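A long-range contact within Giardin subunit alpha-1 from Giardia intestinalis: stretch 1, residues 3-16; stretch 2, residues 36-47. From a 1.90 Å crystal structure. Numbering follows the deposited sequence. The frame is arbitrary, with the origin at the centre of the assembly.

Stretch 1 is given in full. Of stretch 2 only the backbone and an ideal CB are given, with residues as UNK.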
# COMPACT_ATOMS: atom_id res chain seq x y z
N LYS A 3 15.08 -16.54 -19.50
CA LYS A 3 16.08 -15.49 -19.43
C LYS A 3 15.38 -14.13 -19.49
O LYS A 3 14.35 -14.00 -20.14
CB LYS A 3 17.07 -15.64 -20.58
CG LYS A 3 17.69 -17.04 -20.66
CD LYS A 3 18.76 -17.15 -21.75
CE LYS A 3 18.22 -17.78 -23.03
NZ LYS A 3 19.33 -18.14 -23.98
N VAL A 4 15.95 -13.14 -18.81
CA VAL A 4 15.37 -11.80 -18.83
C VAL A 4 15.25 -11.25 -20.26
O VAL A 4 14.33 -10.50 -20.56
CB VAL A 4 16.14 -10.80 -17.93
CG1 VAL A 4 16.09 -11.23 -16.47
CG2 VAL A 4 17.59 -10.65 -18.38
N THR A 5 16.18 -11.62 -21.13
CA THR A 5 16.09 -11.15 -22.51
C THR A 5 14.86 -11.73 -23.20
O THR A 5 14.20 -11.07 -23.99
CB THR A 5 17.36 -11.49 -23.32
OG1 THR A 5 17.69 -12.87 -23.12
CG2 THR A 5 18.53 -10.62 -22.89
N ASP A 6 14.54 -12.98 -22.87
CA ASP A 6 13.38 -13.62 -23.48
C ASP A 6 12.05 -13.06 -22.95
O ASP A 6 11.12 -12.86 -23.72
CB ASP A 6 13.44 -15.13 -23.33
CG ASP A 6 14.48 -15.76 -24.23
OD1 ASP A 6 14.60 -15.33 -25.40
OD2 ASP A 6 15.19 -16.68 -23.78
N ILE A 7 11.99 -12.80 -21.64
CA ILE A 7 10.85 -12.09 -21.06
C ILE A 7 10.71 -10.71 -21.67
O ILE A 7 9.60 -10.24 -21.93
CB ILE A 7 10.99 -11.92 -19.54
CG1 ILE A 7 11.31 -13.26 -18.88
CG2 ILE A 7 9.73 -11.28 -18.93
CD1 ILE A 7 11.78 -13.12 -17.45
N ALA A 8 11.83 -10.03 -21.87
CA ALA A 8 11.78 -8.70 -22.48
C ALA A 8 11.18 -8.81 -23.88
O ALA A 8 10.44 -7.91 -24.31
CB ALA A 8 13.17 -8.06 -22.53
N ASN A 9 11.48 -9.90 -24.58
CA ASN A 9 10.88 -10.13 -25.90
C ASN A 9 9.37 -10.38 -25.82
O ASN A 9 8.60 -9.84 -26.64
CB ASN A 9 11.56 -11.28 -26.65
CG ASN A 9 11.01 -11.45 -28.07
OD1 ASN A 9 10.18 -12.32 -28.33
ND2 ASN A 9 11.46 -10.59 -28.98
N GLU A 10 8.94 -11.19 -24.86
CA GLU A 10 7.51 -11.39 -24.63
C GLU A 10 6.83 -10.04 -24.48
O GLU A 10 5.80 -9.76 -25.12
CB GLU A 10 7.26 -12.18 -23.35
CG GLU A 10 7.72 -13.63 -23.39
CD GLU A 10 7.38 -14.36 -22.11
OE1 GLU A 10 6.16 -14.55 -21.83
OE2 GLU A 10 8.31 -14.74 -21.38
N LEU A 11 7.40 -9.20 -23.62
CA LEU A 11 6.85 -7.87 -23.39
C LEU A 11 6.80 -7.02 -24.66
O LEU A 11 5.83 -6.31 -24.90
CB LEU A 11 7.62 -7.16 -22.28
CG LEU A 11 7.21 -7.62 -20.89
CD1 LEU A 11 8.27 -7.27 -19.84
CD2 LEU A 11 5.84 -7.04 -20.52
N LYS A 12 7.86 -7.10 -25.47
CA LYS A 12 7.92 -6.35 -26.73
C LYS A 12 6.73 -6.68 -27.63
O LYS A 12 6.10 -5.79 -28.21
CB LYS A 12 9.22 -6.70 -27.46
CG LYS A 12 9.41 -5.95 -28.77
CD LYS A 12 9.75 -4.49 -28.52
CE LYS A 12 9.90 -3.71 -29.82
NZ LYS A 12 10.03 -2.24 -29.54
N GLN A 13 6.42 -7.96 -27.73
CA GLN A 13 5.37 -8.41 -28.62
C GLN A 13 3.98 -8.11 -28.05
O GLN A 13 3.02 -7.92 -28.81
CB GLN A 13 5.54 -9.89 -28.93
CG GLN A 13 6.63 -10.15 -29.94
CD GLN A 13 7.21 -11.54 -29.84
OE1 GLN A 13 6.96 -12.26 -28.87
NE2 GLN A 13 7.99 -11.92 -30.84
N ALA A 14 3.86 -8.07 -26.73
CA ALA A 14 2.59 -7.75 -26.10
C ALA A 14 2.31 -6.27 -26.31
O ALA A 14 1.17 -5.86 -26.54
CB ALA A 14 2.61 -8.09 -24.61
N ILE A 15 3.37 -5.47 -26.24
CA ILE A 15 3.27 -4.02 -26.39
C ILE A 15 2.93 -3.67 -27.83
O ILE A 15 2.10 -2.79 -28.10
CB ILE A 15 4.58 -3.31 -26.00
CG1 ILE A 15 4.82 -3.41 -24.49
CG2 ILE A 15 4.55 -1.85 -26.41
CD1 ILE A 15 6.13 -2.76 -24.03
N ASP A 16 3.57 -4.38 -28.75
CA ASP A 16 3.26 -4.25 -30.17
C ASP A 16 1.81 -4.64 -30.44
O ASP A 16 1.12 -4.01 -31.23
CB ASP A 16 4.19 -5.13 -31.00
CG ASP A 16 5.61 -4.60 -31.06
OD1 ASP A 16 5.80 -3.36 -30.96
OD2 ASP A 16 6.55 -5.41 -31.23
N UNK A 36 12.46 -5.23 -12.36
CA UNK A 36 13.59 -4.31 -12.58
C UNK A 36 14.65 -4.92 -13.51
O UNK A 36 15.16 -4.24 -14.41
CB UNK A 36 14.23 -3.94 -11.24
N UNK A 37 14.99 -6.18 -13.28
CA UNK A 37 15.90 -6.92 -14.16
C UNK A 37 15.37 -6.93 -15.59
O UNK A 37 16.09 -6.66 -16.55
CB UNK A 37 16.09 -8.35 -13.66
N UNK A 38 14.08 -7.26 -15.72
CA UNK A 38 13.45 -7.34 -17.03
C UNK A 38 13.50 -6.00 -17.76
O UNK A 38 13.79 -5.94 -18.95
CB UNK A 38 12.00 -7.81 -16.89
N UNK A 39 13.22 -4.92 -17.03
CA UNK A 39 13.25 -3.58 -17.60
C UNK A 39 14.66 -3.23 -18.09
O UNK A 39 14.83 -2.53 -19.09
CB UNK A 39 12.77 -2.55 -16.57
N UNK A 40 15.67 -3.69 -17.35
CA UNK A 40 17.06 -3.48 -17.79
C UNK A 40 17.33 -4.21 -19.09
O UNK A 40 17.94 -3.64 -19.99
CB UNK A 40 18.05 -3.95 -16.72
N UNK A 41 16.89 -5.46 -19.20
CA UNK A 41 17.13 -6.24 -20.41
C UNK A 41 16.40 -5.56 -21.56
O UNK A 41 16.90 -5.47 -22.68
CB UNK A 41 16.67 -7.69 -20.24
N UNK A 42 15.22 -5.04 -21.26
CA UNK A 42 14.41 -4.43 -22.28
C UNK A 42 15.08 -3.22 -22.92
O UNK A 42 15.10 -3.08 -24.15
CB UNK A 42 13.06 -4.03 -21.69
N UNK A 43 15.64 -2.33 -22.10
CA UNK A 43 16.21 -1.11 -22.65
C UNK A 43 17.50 -1.42 -23.41
O UNK A 43 17.76 -0.83 -24.46
CB UNK A 43 16.47 -0.09 -21.54
N UNK A 44 18.29 -2.36 -22.90
CA UNK A 44 19.49 -2.83 -23.60
C UNK A 44 19.12 -3.39 -24.98
O UNK A 44 19.76 -3.06 -25.99
CB UNK A 44 20.21 -3.89 -22.77
N UNK A 45 18.09 -4.23 -25.01
CA UNK A 45 17.68 -4.90 -26.24
C UNK A 45 17.10 -3.99 -27.30
O UNK A 45 17.39 -4.14 -28.48
CB UNK A 45 16.65 -5.98 -25.91
N UNK A 46 16.26 -3.05 -26.87
CA UNK A 46 15.48 -2.26 -27.82
C UNK A 46 15.82 -0.77 -27.80
O UNK A 46 15.36 -0.01 -28.64
CB UNK A 46 13.99 -2.44 -27.53
N UNK A 47 16.65 -0.37 -26.84
CA UNK A 47 17.11 1.01 -26.78
C UNK A 47 16.02 2.01 -26.41
O UNK A 47 16.14 3.21 -26.68
CB UNK A 47 17.72 1.40 -28.13

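Residues 4-16 form one helix and 36-46 lie in another that begins earlier in the chain; their axes approach to 8.1 Å and cross at -75°. The backbone register is given by the nearest CA atoms: 5.2 Å at Val4 and position 38, 5.4 Å at Thr5 and position 41, 5.0 Å at Ala8 and position 42.

Position 36 has nothing of stretch 1 within 5.5 Å of its ideal CB, so this contact sets no preference; it is Glu36. At position 37 CA-to-CB points sideways and the ideal CB lies 4.0 Å from Val4 CG1. A chain with an aliphatic base would suit, polar or not at its end. Lys37 is deposited, its CB 4.0 Å from Val4 CG1.

Position 38 also points sideways, but its ideal CB is 4.6 Å from Ile7 CG2 and 4.8 Å from Leu11 CD1, two methyls, with Val4 O a little farther, 5.1 Å from the ideal CB. Leucine, isoleucine, methionine or valine would be reasonable. The residue is Ile38: Ile38 CD1 lies 3.5 Å from Ile7 CG2, and Ile38 CG2 lies 3.4 Å from Leu11 CD1 and 3.9 Å from Ile7 CG2.

Positions 39 and 40 have no neighbour in stretch 1 within 5.5 Å of the ideal CB, and 39 points away. They are Ala39 and Lys40; the lysine's end leads away.

Position 41 points toward stretch 1, with its ideal CB 3.6 Å from Val4 CG2, 4.1 Å from Thr5 N and 4.2 Å from Ala8 CB. With neighbours already at contact distance around CB, a small residue, alanine, glycine or perhaps serine, is the natural expectation. Ala41 fits: its CB packs 3.7 Å from Val4 CG2 and 4.2 Å from Ala8 CB.

At position 42 the ideal CB is 4.1 Å from Ala8 CB, and the bond points sideways. The small Ala8 leaves a path along the first helix toward Lys12 and Ile15, which a long aliphatic or an aromatic could follow. Tyr42, with chi1 t, does so. Its ring turns an edge to Ala8 O, 3.7 Å from CD1, and OH lies 3.7 Å from both Lys12 CD and Ile15 CD1. That hydroxyl is hydrogen-bonded elsewhere in the structure.

Positions 43 and 44 are out of reach and unconstrained here: Val43 and Ala44. Position 45 points toward stretch 1, but Ala8 CB is 5.3 Å from the ideal CB, so small or medium chains, polar ones included, are possible. Ser45 makes a loose contact, OG lying 4.5 Å from Thr5 CG2.

Position 46 points toward the Lys12 side chain, whose NZ is 4.4 Å from the ideal CB. An acidic chain could answer the charge, and an aromatic could use the methylenes of Lys12. Tyr46 takes the second course: Lys12 CD sits 3.7 Å from the ring centroid, 3° off the normal, a CH-pi contact over the face. Ala8 O and Asn9 CA lie at the ring's edge, Asn9 CA 3.2 Å from Tyr46 OH.

Position 47 leaves the helix with phi/psi 69/21. Positive phi favours glycine, though asparagine is often tolerated; it is Gly47.

Stretch 2 36-47: EKIAKAYVASYG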
# COMPACT_ATOMS: atom_id res chain seq x y z
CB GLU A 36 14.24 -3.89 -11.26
CG GLU A 36 13.30 -3.14 -10.30
CD GLU A 36 14.02 -2.66 -9.05
OE1 GLU A 36 14.91 -3.39 -8.55
OE2 GLU A 36 13.71 -1.54 -8.58
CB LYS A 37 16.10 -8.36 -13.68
CG LYS A 37 16.91 -8.50 -12.41
CD LYS A 37 17.34 -9.95 -12.17
CE LYS A 37 16.17 -10.84 -11.75
NZ LYS A 37 16.59 -12.24 -11.40
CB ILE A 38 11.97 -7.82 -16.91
CG1 ILE A 38 11.92 -9.23 -16.32
CG2 ILE A 38 11.28 -7.74 -18.27
CD1 ILE A 38 10.52 -9.69 -15.90
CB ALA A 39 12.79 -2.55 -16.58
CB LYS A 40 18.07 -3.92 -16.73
CG LYS A 40 18.28 -2.89 -15.62
CD LYS A 40 19.50 -3.22 -14.78
CE LYS A 40 20.78 -3.09 -15.60
NZ LYS A 40 21.40 -1.74 -15.52
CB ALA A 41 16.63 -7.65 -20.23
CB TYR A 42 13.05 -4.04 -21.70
CG TYR A 42 12.09 -3.56 -22.75
CD1 TYR A 42 11.19 -4.43 -23.35
CD2 TYR A 42 12.09 -2.23 -23.16
CE1 TYR A 42 10.30 -3.99 -24.33
CE2 TYR A 42 11.21 -1.78 -24.13
CZ TYR A 42 10.32 -2.66 -24.71
OH TYR A 42 9.45 -2.20 -25.67
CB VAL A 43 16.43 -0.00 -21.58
CG1 VAL A 43 17.57 -0.37 -20.65
CG2 VAL A 43 16.72 1.32 -22.26
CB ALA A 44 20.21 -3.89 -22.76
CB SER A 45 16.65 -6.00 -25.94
OG SER A 45 17.24 -7.02 -25.17
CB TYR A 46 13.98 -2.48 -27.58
CG TYR A 46 13.60 -3.94 -27.57
CD1 TYR A 46 13.20 -4.56 -26.40
CD2 TYR A 46 13.67 -4.71 -28.73
CE1 TYR A 46 12.86 -5.90 -26.38
CE2 TYR A 46 13.34 -6.06 -28.71
CZ TYR A 46 12.93 -6.65 -27.53
OH TYR A 46 12.60 -7.99 -27.49
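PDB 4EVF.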